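Local coordinates for protein MHC I-like leukocyte 2 long form (Mus musculus, PDB 6A97) that binds heparan sulfate proteoglycans on the surface of fibroblasts as a GPI-anchored member of the MHC class I family, at residues V234-D238 against G239-Q243; L87-E90 against E91-G95; A184-Q187 against R188-S192. All blocks are in the same frame, centred on the assembly; numbering follows the deposited sequence.

Contact 1. Residues V234-D238 against G239-Q243; sequences VWLQD and GKPVQ
Trp235, Leu236 and Gln237 pair with Lys240 to Gln243 in a tight antiparallel beta hairpin of the immunoglobulin C1-set domain, where strand 231-237 turns into an edge strand of its sheet, 240-247. A type I' turn from Gln237 to Lys240 closes it, with Asp238 and Gly239 both at positive phi. Gln237 N donates to Lys240 O at 2.7 Å, nearly straight (167°), whereas the return bond from Lys240 N reaches Gln237 O from above the carbonyl plane. Beyond the Leu236-Pro241 pair the register slips by one: Val242 N donates to Trp235 O (2.8 Å) and Trp235 N to Gln243 O (2.7 Å), so Val242 and Gln243 both face Trp235 in a classic beta bulge. Val242 has CG2 between its backbone N and carbonyl carbon (chi1 -69°), which sets that methyl 3.7 Å from Trp235 CB while CG1 meets Gln237 CB, the Gln237 and Val242 side chains crossing near a right angle. Val234 CG2 lies beside Pro241 CB at 3.7 Å. Trp235 NE1 bonds Val264 O, and Asp238 OD2 bonds Tyr47 OH of the second subunit. Pro241 lacks an N-H, but sits at a non-hydrogen-bonded pair, so the ladder sacrifices no bond to it.

Contact 2. Residues L87-E90 against E91-G95; sequences LKVE and EKLRG
Glu90 OE2 receives Arg94 NH2 at 2.7 Å, an i to i+4 salt bridge within helix 75-96. The nitrogen arrives nearly along the C-O axis of OE2, which itself lies 20° out of the guanidinium plane; carboxylate and guanidinium planes stand 62° apart, so the two groups do not meet as a flat, two-pronged pair. A water completes the link instead, donating to Glu90 OE1 at 2.7 Å and accepting from Arg94 NE at 2.6 Å. Both side chains leave with CG anti to the backbone N and run side by side, and bends at chi2 of the glutamate and chi3 of the arginine bring their polar ends together. Arg94 NH1 bonds the carbonyl oxygens of Ser37 and Thr40, so the same guanidinium ties the helix to the chain before strand 42-48.

A second water lies between neighbouring turns: it donates to Lys88 O (2.8 Å), accepts from Lys92 NZ and gives a weak bond to Glu91 OE1. Lys88 O also takes Lys92 N at 3.1 Å. Towards the sheet, Val89 CG1 and Leu93 CD1 touch at 3.9 Å; Val89 packs on Tyr27 and Leu93 on Val29, both of strand 23-31. One apolar face against the strands, with a salt bridge and water-linked polar groups beside it, are the features of an amphipathic alpha-1 helix lying on the MHC class I platform.

Contact 3. Residues A184-Q187 against R188-S192; sequences AHLQ and RYLAS
His185 and Arg188 run side by side on helix 171-193, the alpha-2 helix of the MHC class I platform, with imidazole and guanidinium planes 78° apart. Arg188 NH1 donates to His185 ND1 at 3.1 Å with a bent N-H...N angle of 147°. The acceptor lies in the guanidinium plane, at its edge, while the arginine nitrogen is tilted 18° from the imidazole plane. With ND1 as acceptor, a neutral ring carrying its proton on NE2 would be consistent with this geometry. A bend at chi3 of Arg188 turns the guanidinium back toward His185, and its NE forms a salt bridge with Glu82 of helix 75-96, so the guanidinium links the two helices.

Tyr189 turns its ring broadside to the preceding turn: His185 O lies over one face of the ring, 3.3 Å from its plane and displaced from the centre, while also accepting Tyr189 N at 2.8 Å. The same ring meets Phe53 edge-to-face and packs on Leu25, Ile46 and Val48 of the sheet. Leu186 and Leu190 carry the apolar flank, with Leu186 on Val48 and Leu190 on His23. Their side chains slant across each other, and the closest approach is Leu186 CD1 to Leu190 CG, at 3.7 Å.

How the contacts relate
From the N terminus the order is contact 2, contact 3, contact 1, in series: none nests in or crosses another, and each joins adjoining segments. Contacts 2 and 3 tie successive turns within helices 75-96 and 171-193, which lie on the eight-stranded platform sheet; contact 1 closes the hairpin between strands 231-237 and 240-247 in the immunoglobulin domain. The two helical contacts, with centres about 18 Å apart, meet where Val89 CG2 packs on His185 NE2 at 3.8 Å, joining the alpha-1 and alpha-2 helices. Contact 1 is remote, its centre about 42 Å from that of contact 3 and about 51 Å from that of contact 2.

Contact 1. Residues V234-D238 against G239-Q243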
# COMPACT_ATOMS: atom_id res chain seq x y z
N VAL A 234 -0.75 5.27 1.95
CA VAL A 234 -0.60 5.43 3.39
C VAL A 234 -0.73 6.90 3.76
O VAL A 234 -0.15 7.77 3.10
CB VAL A 234 0.74 4.86 3.90
CG1 VAL A 234 1.91 5.42 3.11
CG2 VAL A 234 0.92 5.13 5.38
N TRP A 235 -1.52 7.18 4.79
CA TRP A 235 -1.55 8.51 5.37
C TRP A 235 -0.48 8.59 6.45
O TRP A 235 -0.39 7.70 7.31
CB TRP A 235 -2.93 8.83 5.95
CG TRP A 235 -3.87 9.44 4.96
CD1 TRP A 235 -4.95 8.85 4.38
CD2 TRP A 235 -3.80 10.77 4.42
NE1 TRP A 235 -5.57 9.72 3.52
CE2 TRP A 235 -4.88 10.91 3.52
CE3 TRP A 235 -2.93 11.84 4.60
CZ2 TRP A 235 -5.11 12.08 2.82
CZ3 TRP A 235 -3.16 13.01 3.90
CH2 TRP A 235 -4.24 13.12 3.02
N LEU A 236 0.32 9.64 6.41
CA LEU A 236 1.43 9.80 7.34
C LEU A 236 1.24 11.04 8.20
O LEU A 236 0.91 12.11 7.70
CB LEU A 236 2.76 9.91 6.57
CG LEU A 236 3.17 8.70 5.73
CD1 LEU A 236 4.30 9.08 4.77
CD2 LEU A 236 3.60 7.55 6.61
N GLN A 237 1.44 10.88 9.51
CA GLN A 237 1.45 12.02 10.41
C GLN A 237 2.81 12.10 11.07
O GLN A 237 3.19 11.20 11.83
CB GLN A 237 0.35 11.92 11.46
CG GLN A 237 0.47 12.99 12.54
CD GLN A 237 -0.76 13.07 13.43
OE1 GLN A 237 -1.42 12.07 13.70
NE2 GLN A 237 -1.07 14.28 13.89
N ASP A 238 3.55 13.17 10.78
CA ASP A 238 4.93 13.33 11.24
C ASP A 238 5.75 12.08 10.93
O ASP A 238 6.43 11.53 11.80
CB ASP A 238 4.97 13.63 12.74
CG ASP A 238 4.19 14.88 13.10
OD1 ASP A 238 4.27 15.87 12.34
OD2 ASP A 238 3.50 14.88 14.15
N GLY A 239 5.67 11.62 9.68
CA GLY A 239 6.45 10.48 9.22
C GLY A 239 5.92 9.13 9.66
O GLY A 239 6.48 8.10 9.29
N LYS A 240 4.85 9.13 10.45
CA LYS A 240 4.31 7.89 11.00
C LYS A 240 2.97 7.53 10.36
O LYS A 240 2.09 8.38 10.25
CB LYS A 240 4.16 8.00 12.52
CG LYS A 240 5.41 7.61 13.31
CD LYS A 240 6.61 8.48 12.99
CE LYS A 240 7.83 8.04 13.77
NZ LYS A 240 9.04 8.84 13.42
N PRO A 241 2.82 6.27 9.94
CA PRO A 241 1.58 5.82 9.29
C PRO A 241 0.39 5.82 10.24
O PRO A 241 0.46 5.22 11.32
CB PRO A 241 1.92 4.40 8.82
CG PRO A 241 3.02 3.95 9.72
CD PRO A 241 3.81 5.19 10.07
N VAL A 242 -0.68 6.49 9.85
CA VAL A 242 -1.88 6.54 10.68
C VAL A 242 -3.01 5.77 10.02
O VAL A 242 -3.95 5.32 10.68
CB VAL A 242 -2.32 7.98 10.96
CG1 VAL A 242 -1.32 8.67 11.87
CG2 VAL A 242 -2.49 8.76 9.66
N GLN A 243 -2.92 5.62 8.70
CA GLN A 243 -3.82 4.75 7.95
C GLN A 243 -3.08 4.22 6.74
O GLN A 243 -2.36 4.96 6.07
CB GLN A 243 -5.09 5.50 7.53
CG GLN A 243 -6.10 4.64 6.76
CD GLN A 243 -6.62 3.46 7.57
OE1 GLN A 243 -5.99 2.40 7.63
NE2 GLN A 243 -7.77 3.64 8.20

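Contact 2. Residues L87-E90 against E91-G95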
# COMPACT_ATOMS: atom_id res chain seq x y z
N LEU A 87 -13.75 -19.67 -29.59
CA LEU A 87 -14.92 -20.51 -29.87
C LEU A 87 -14.61 -21.99 -29.67
O LEU A 87 -15.47 -22.75 -29.22
CB LEU A 87 -15.41 -20.27 -31.31
CG LEU A 87 -15.92 -18.87 -31.63
CD1 LEU A 87 -16.37 -18.78 -33.08
CD2 LEU A 87 -17.05 -18.48 -30.69
N LYS A 88 -13.39 -22.41 -30.01
CA LYS A 88 -12.98 -23.80 -29.82
C LYS A 88 -12.81 -24.13 -28.35
O LYS A 88 -13.14 -25.24 -27.91
CB LYS A 88 -11.68 -24.09 -30.58
CG LYS A 88 -11.89 -24.42 -32.05
CD LYS A 88 -10.86 -23.75 -32.94
CE LYS A 88 -9.45 -24.25 -32.67
NZ LYS A 88 -8.46 -23.61 -33.59
N VAL A 89 -12.29 -23.18 -27.59
CA VAL A 89 -12.12 -23.35 -26.15
C VAL A 89 -13.47 -23.53 -25.47
O VAL A 89 -13.63 -24.39 -24.61
CB VAL A 89 -11.37 -22.15 -25.52
CG1 VAL A 89 -11.40 -22.23 -24.01
CG2 VAL A 89 -9.95 -22.09 -26.03
N GLU A 90 -14.46 -22.74 -25.88
CA GLU A 90 -15.79 -22.84 -25.30
C GLU A 90 -16.39 -24.21 -25.55
O GLU A 90 -17.05 -24.77 -24.67
CB GLU A 90 -16.71 -21.75 -25.84
CG GLU A 90 -18.08 -21.70 -25.17
CD GLU A 90 -19.14 -22.47 -25.94
OE1 GLU A 90 -18.81 -23.06 -26.99
OE2 GLU A 90 -20.31 -22.47 -25.50
N GLU A 91 -16.18 -24.75 -26.75
CA GLU A 91 -16.60 -26.11 -27.07
C GLU A 91 -15.98 -27.15 -26.13
O GLU A 91 -16.67 -28.03 -25.63
CB GLU A 91 -16.23 -26.49 -28.51
CG GLU A 91 -16.99 -25.75 -29.60
CD GLU A 91 -16.63 -26.27 -30.98
OE1 GLU A 91 -15.51 -25.99 -31.46
OE2 GLU A 91 -17.47 -26.98 -31.58
N LYS A 92 -14.67 -27.05 -25.92
CA LYS A 92 -13.97 -28.00 -25.06
C LYS A 92 -14.48 -27.91 -23.62
O LYS A 92 -14.74 -28.93 -22.98
CB LYS A 92 -12.46 -27.77 -25.09
CG LYS A 92 -11.78 -28.21 -26.37
CD LYS A 92 -10.27 -28.05 -26.25
CE LYS A 92 -9.55 -28.55 -27.49
NZ LYS A 92 -9.88 -27.73 -28.69
N LEU A 93 -14.62 -26.68 -23.12
CA LEU A 93 -15.07 -26.48 -21.75
C LEU A 93 -16.48 -27.04 -21.57
O LEU A 93 -16.76 -27.70 -20.57
CB LEU A 93 -15.03 -24.99 -21.39
CG LEU A 93 -13.62 -24.41 -21.32
CD1 LEU A 93 -13.64 -22.94 -20.92
CD2 LEU A 93 -12.77 -25.23 -20.36
N ARG A 94 -17.35 -26.77 -22.53
CA ARG A 94 -18.70 -27.32 -22.50
C ARG A 94 -18.68 -28.85 -22.44
O ARG A 94 -19.39 -29.45 -21.63
CB ARG A 94 -19.50 -26.88 -23.72
CG ARG A 94 -20.84 -27.59 -23.88
CD ARG A 94 -21.53 -27.18 -25.18
NE ARG A 94 -21.66 -25.73 -25.27
CZ ARG A 94 -22.60 -25.03 -24.65
NH1 ARG A 94 -23.49 -25.65 -23.89
NH2 ARG A 94 -22.64 -23.71 -24.78
N GLY A 95 -17.87 -29.46 -23.29
CA GLY A 95 -17.77 -30.91 -23.34
C GLY A 95 -17.31 -31.50 -22.02
O GLY A 95 -17.91 -32.43 -21.49
O HOH W 1 -12.83 -27.35 -29.78
O HOH W 2 -20.49 -25.08 -27.49

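Contact 3. Residues A184-Q187 against R188-S192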
# COMPACT_ATOMS: atom_id res chain seq x y z
N ALA A 184 0.12 -23.21 -23.73
CA ALA A 184 0.39 -22.82 -25.11
C ALA A 184 -0.41 -21.57 -25.48
O ALA A 184 0.11 -20.67 -26.14
CB ALA A 184 0.06 -23.96 -26.06
N HIS A 185 -1.66 -21.51 -25.04
CA HIS A 185 -2.49 -20.33 -25.24
C HIS A 185 -1.87 -19.09 -24.59
O HIS A 185 -1.74 -18.04 -25.22
CB HIS A 185 -3.90 -20.56 -24.69
CG HIS A 185 -4.73 -21.50 -25.51
ND1 HIS A 185 -4.38 -21.86 -26.80
CD2 HIS A 185 -5.88 -22.15 -25.23
CE1 HIS A 185 -5.29 -22.70 -27.27
NE2 HIS A 185 -6.21 -22.89 -26.34
N LEU A 186 -1.49 -19.24 -23.32
CA LEU A 186 -0.88 -18.14 -22.57
C LEU A 186 0.35 -17.60 -23.29
O LEU A 186 0.55 -16.39 -23.38
CB LEU A 186 -0.50 -18.60 -21.16
CG LEU A 186 0.29 -17.60 -20.31
CD1 LEU A 186 -0.40 -16.23 -20.26
CD2 LEU A 186 0.50 -18.14 -18.89
N GLN A 187 1.17 -18.51 -23.81
CA GLN A 187 2.38 -18.13 -24.52
C GLN A 187 2.03 -17.33 -25.78
O GLN A 187 2.66 -16.32 -26.08
CB GLN A 187 3.20 -19.36 -24.90
CG GLN A 187 4.68 -19.07 -25.05
CD GLN A 187 5.26 -18.37 -23.84
OE1 GLN A 187 5.29 -18.94 -22.74
NE2 GLN A 187 5.72 -17.14 -24.02
N ARG A 188 1.02 -17.79 -26.50
CA ARG A 188 0.59 -17.11 -27.71
C ARG A 188 0.01 -15.74 -27.37
O ARG A 188 0.27 -14.76 -28.06
CB ARG A 188 -0.43 -17.97 -28.47
CG ARG A 188 -0.60 -17.60 -29.93
CD ARG A 188 -1.60 -18.51 -30.63
NE ARG A 188 -2.92 -18.46 -30.00
CZ ARG A 188 -3.44 -19.44 -29.27
NH1 ARG A 188 -2.76 -20.56 -29.07
NH2 ARG A 188 -4.65 -19.31 -28.74
N TYR A 189 -0.77 -15.67 -26.28
CA TYR A 189 -1.33 -14.39 -25.83
C TYR A 189 -0.25 -13.39 -25.42
O TYR A 189 -0.33 -12.21 -25.75
CB TYR A 189 -2.27 -14.60 -24.64
CG TYR A 189 -3.56 -15.34 -24.93
CD1 TYR A 189 -4.00 -15.53 -26.23
CD2 TYR A 189 -4.33 -15.84 -23.89
CE1 TYR A 189 -5.19 -16.21 -26.49
CE2 TYR A 189 -5.51 -16.51 -24.14
CZ TYR A 189 -5.94 -16.70 -25.44
OH TYR A 189 -7.12 -17.38 -25.66
N LEU A 190 0.75 -13.87 -24.68
CA LEU A 190 1.81 -13.00 -24.18
C LEU A 190 2.61 -12.36 -25.31
O LEU A 190 3.06 -11.22 -25.19
CB LEU A 190 2.75 -13.78 -23.26
CG LEU A 190 2.21 -14.06 -21.85
CD1 LEU A 190 3.15 -14.98 -21.07
CD2 LEU A 190 1.97 -12.75 -21.11
N ALA A 191 2.78 -13.10 -26.40
CA ALA A 191 3.48 -12.57 -27.57
C ALA A 191 2.69 -11.42 -28.20
O ALA A 191 3.25 -10.37 -28.51
CB ALA A 191 3.72 -13.67 -28.58
N SER A 192 1.38 -11.63 -28.36
CA SER A 192 0.50 -10.62 -28.94
C SER A 192 0.35 -9.40 -28.03
O SER A 192 -0.07 -8.34 -28.48
CB SER A 192 -0.87 -11.22 -29.23
OG SER A 192 -0.76 -12.37 -30.05